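Local structure of uncharacterized lipoprotein GfcB (Escherichia coli K12, 2IN5) at residues 128-133 against 148-153. The protein is of unknown function but, as a membrane-associated lipoprotein, probably takes part in group 4 capsule polysaccharide assembly or export. Numbering follows the deposited sequence.
Sequences STFSFA and NVWQEE
Thr129 faces Glu153 and Ser131 faces Gln151 as hydrogen-bonded antiparallel pairs, each closed by two reciprocal N-H to carbonyl bonds; that from Gln151 N to Ser131 O is 2.8 Å long and nearly straight at 167°. A further bond, Ala133 N to Val149 O, extends the ladder at 2.7 Å. Between these rungs lie the non-hydrogen-bonded pairs Phe130–Glu152 and Phe132–Trp150, whose four side chains share one face of the strands.

Aromatic packing dominates that face. Phe132 turns its edge to the six-membered ring of Trp150, the planes 67° apart and the centroids 5.3 Å apart; CD1 sits over the ring while CB makes a CH-pi contact with the same system. Asn148 CB meets Phe132 CE1 in the plane of the phenyl ring at 3.7 Å. Phe130 CB touches Trp150 CE3 at 3.9 Å, and the Phe130 ring receives Glu152 CB over one face, offset toward the rim. Ala133 CB, directed toward the partner strand, touches Gln151 CG at 3.4 Å, with Val149 CG1 also close.

Beyond Phe130 a polar contact joins Ser128 and Glu152. With CG anti to the backbone N (chi1 173°) and an extended chain beyond it, Glu152 brings OE2 to Ser128 OG, which donates a 2.8 Å bond from above the carboxylate plane. Glu152 OE1 is held by a salt bridge to Arg75 and a hydrogen bond from Asn165, which probably stabilise the buried carboxylate as an anion. Arg111 also hydrogen-bonds Ser128 OG.

Strands 120-140 and 143-156, consecutive, antiparallel and joined by a short turn, form a beta hairpin of this mostly beta YjbF-family protein; their departure from strict antiparallel alignment here reflects its twist.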
ATOM      1  N   SER A 128      21.063  16.494 -11.296  1.00 35.87           N
ATOM      2  CA  SER A 128      22.228  15.629 -11.126  1.00 36.65           C
ATOM      3  C   SER A 128      22.657  14.936 -12.407  1.00 38.22           C
ATOM      4  O   SER A 128      21.911  14.876 -13.386  1.00 38.56           O
ATOM      5  CB  SER A 128      21.939  14.553 -10.079  1.00 35.73           C
ATOM      6  OG  SER A 128      20.924  13.673 -10.536  1.00 31.80           O
ATOM      7  N   THR A 129      23.874  14.403 -12.378  1.00 39.12           N
ATOM      8  CA  THR A 129      24.429  13.677 -13.509  1.00 39.23           C
ATOM      9  C   THR A 129      25.083  12.405 -12.980  1.00 37.31           C
ATOM     10  O   THR A 129      25.778  12.427 -11.961  1.00 35.54           O
ATOM     11  CB  THR A 129      25.484  14.522 -14.273  1.00 40.76           C
ATOM     12  OG1 THR A 129      26.643  14.705 -13.452  1.00 43.18           O
ATOM     13  CG2 THR A 129      24.913  15.882 -14.638  1.00 39.16           C
ATOM     14  N   PHE A 130      24.844  11.292 -13.659  1.00 36.60           N
ATOM     15  CA  PHE A 130      25.421  10.024 -13.238  1.00 37.15           C
ATOM     16  C   PHE A 130      26.817   9.830 -13.812  1.00 37.16           C
ATOM     17  O   PHE A 130      27.054  10.098 -14.987  1.00 36.74           O
ATOM     18  CB  PHE A 130      24.523   8.866 -13.665  1.00 37.56           C
ATOM     19  CG  PHE A 130      23.344   8.643 -12.758  1.00 39.14           C
ATOM     20  CD1 PHE A 130      23.005   7.360 -12.358  1.00 40.72           C
ATOM     21  CD2 PHE A 130      22.570   9.708 -12.308  1.00 40.44           C
ATOM     22  CE1 PHE A 130      21.916   7.132 -11.525  1.00 39.84           C
ATOM     23  CE2 PHE A 130      21.478   9.490 -11.473  1.00 39.94           C
ATOM     24  CZ  PHE A 130      21.153   8.195 -11.082  1.00 40.37           C
ATOM     25  N   SER A 131      27.738   9.365 -12.978  1.00 36.63           N
ATOM     26  CA  SER A 131      29.107   9.144 -13.419  1.00 37.78           C
ATOM     27  C   SER A 131      29.529   7.716 -13.040  1.00 38.06           C
ATOM     28  O   SER A 131      29.495   7.338 -11.861  1.00 38.42           O
ATOM     29  CB  SER A 131      30.025  10.199 -12.775  1.00 39.93           C
ATOM     30  OG  SER A 131      31.308  10.257 -13.387  1.00 39.82           O
ATOM     31  N   PHE A 132      29.894   6.921 -14.050  1.00 37.50           N
ATOM     32  CA  PHE A 132      30.309   5.532 -13.841  1.00 35.53           C
ATOM     33  C   PHE A 132      31.621   5.513 -13.074  1.00 34.78           C
ATOM     34  O   PHE A 132      32.642   6.015 -13.548  1.00 34.60           O
ATOM     35  CB  PHE A 132      30.467   4.802 -15.179  1.00 35.85           C
ATOM     36  CG  PHE A 132      30.744   3.330 -15.035  1.00 36.08           C
ATOM     37  CD1 PHE A 132      29.805   2.486 -14.443  1.00 34.83           C
ATOM     38  CD2 PHE A 132      31.963   2.792 -15.443  1.00 34.01           C
ATOM     39  CE1 PHE A 132      30.079   1.130 -14.254  1.00 33.89           C
ATOM     40  CE2 PHE A 132      32.246   1.437 -15.258  1.00 33.01           C
ATOM     41  CZ  PHE A 132      31.303   0.605 -14.662  1.00 33.15           C
ATOM     42  N   ALA A 133      31.574   4.941 -11.877  1.00 34.93           N
ATOM     43  CA  ALA A 133      32.734   4.874 -11.002  1.00 36.05           C
ATOM     44  C   ALA A 133      33.453   3.534 -11.102  1.00 38.12           C
ATOM     45  O   ALA A 133      34.471   3.313 -10.445  1.00 40.54           O
ATOM     46  CB  ALA A 133      32.302   5.138  -9.567  1.00 35.46           C
ATOM     47  N   ASN A 148      27.780  -2.388 -10.762  1.00 27.51           N
ATOM     48  CA  ASN A 148      28.307  -1.275 -11.529  1.00 27.46           C
ATOM     49  C   ASN A 148      28.131  -0.154 -10.512  1.00 27.31           C
ATOM     50  O   ASN A 148      27.034   0.044  -9.992  1.00 26.01           O
ATOM     51  CB  ASN A 148      27.451  -0.950 -12.756  1.00 27.39           C
ATOM     52  CG  ASN A 148      27.512  -2.023 -13.819  1.00 29.99           C
ATOM     53  OD1 ASN A 148      28.559  -2.637 -14.045  1.00 30.47           O
ATOM     54  ND2 ASN A 148      26.391  -2.245 -14.493  1.00 29.06           N
ATOM     55  N   VAL A 149      29.202   0.565 -10.211  1.00 28.42           N
ATOM     56  CA  VAL A 149      29.115   1.648  -9.248  1.00 30.37           C
ATOM     57  C   VAL A 149      28.809   2.961  -9.949  1.00 31.09           C
ATOM     58  O   VAL A 149      29.599   3.442 -10.755  1.00 31.36           O
ATOM     59  CB  VAL A 149      30.430   1.807  -8.456  1.00 30.81           C
ATOM     60  CG1 VAL A 149      30.291   2.942  -7.456  1.00 31.12           C
ATOM     61  CG2 VAL A 149      30.772   0.506  -7.745  1.00 29.60           C
ATOM     62  N   TRP A 150      27.652   3.538  -9.646  1.00 32.13           N
ATOM     63  CA  TRP A 150      27.259   4.804 -10.245  1.00 29.22           C
ATOM     64  C   TRP A 150      27.295   5.927  -9.217  1.00 28.98           C
ATOM     65  O   TRP A 150      26.703   5.816  -8.151  1.00 28.59           O
ATOM     66  CB  TRP A 150      25.857   4.691 -10.819  1.00 28.66           C
ATOM     67  CG  TRP A 150      25.789   3.953 -12.108  1.00 26.45           C
ATOM     68  CD1 TRP A 150      25.316   2.688 -12.314  1.00 26.55           C
ATOM     69  CD2 TRP A 150      26.155   4.459 -13.389  1.00 25.32           C
ATOM     70  NE1 TRP A 150      25.358   2.376 -13.652  1.00 23.71           N
ATOM     71  CE2 TRP A 150      25.868   3.448 -14.335  1.00 25.10           C
ATOM     72  CE3 TRP A 150      26.698   5.672 -13.831  1.00 24.29           C
ATOM     73  CZ2 TRP A 150      26.102   3.617 -15.699  1.00 25.27           C
ATOM     74  CZ3 TRP A 150      26.932   5.838 -15.184  1.00 28.44           C
ATOM     75  CH2 TRP A 150      26.632   4.813 -16.107  1.00 25.17           C
ATOM     76  N   GLN A 151      28.002   7.000  -9.551  1.00 30.72           N
ATOM     77  CA  GLN A 151      28.120   8.166  -8.687  1.00 32.05           C
ATOM     78  C   GLN A 151      27.268   9.302  -9.239  1.00 33.18           C
ATOM     79  O   GLN A 151      27.569   9.837 -10.305  1.00 36.15           O
ATOM     80  CB  GLN A 151      29.566   8.632  -8.632  1.00 33.38           C
ATOM     81  CG  GLN A 151      30.496   7.614  -8.033  1.00 39.54           C
ATOM     82  CD  GLN A 151      30.630   7.774  -6.544  1.00 42.25           C
ATOM     83  OE1 GLN A 151      29.671   8.134  -5.860  1.00 42.38           O
ATOM     84  NE2 GLN A 151      31.822   7.490  -6.022  1.00 43.27           N
ATOM     85  N   GLU A 152      26.218   9.674  -8.511  1.00 32.49           N
ATOM     86  CA  GLU A 152      25.327  10.751  -8.922  1.00 33.04           C
ATOM     87  C   GLU A 152      25.731  12.080  -8.293  1.00 35.50           C
ATOM     88  O   GLU A 152      25.618  12.270  -7.074  1.00 36.01           O
ATOM     89  CB  GLU A 152      23.883  10.416  -8.531  1.00 32.17           C
ATOM     90  CG  GLU A 152      22.879  11.542  -8.758  1.00 31.86           C
ATOM     91  CD  GLU A 152      21.467  11.178  -8.302  1.00 34.35           C
ATOM     92  OE1 GLU A 152      21.297  10.803  -7.120  1.00 33.24           O
ATOM     93  OE2 GLU A 152      20.517  11.272  -9.119  1.00 32.26           O
ATOM     94  N   GLU A 153      26.218  12.993  -9.126  1.00 36.44           N
ATOM     95  CA  GLU A 153      26.615  14.321  -8.659  1.00 38.53           C
ATOM     96  C   GLU A 153      25.368  15.203  -8.668  1.00 36.24           C
ATOM     97  O   GLU A 153      24.831  15.531  -9.727  1.00 35.24           O
ATOM     98  CB  GLU A 153      27.697  14.912  -9.577  1.00 40.58           C
ATOM     99  CG  GLU A 153      28.999  14.101  -9.613  1.00 47.10           C
ATOM    100  CD  GLU A 153      29.582  13.853  -8.216  1.00 51.67           C
ATOM    101  OE1 GLU A 153      29.770  14.839  -7.459  1.00 53.02           O
ATOM    102  OE2 GLU A 153      29.857  12.673  -7.881  1.00 51.68           O
TER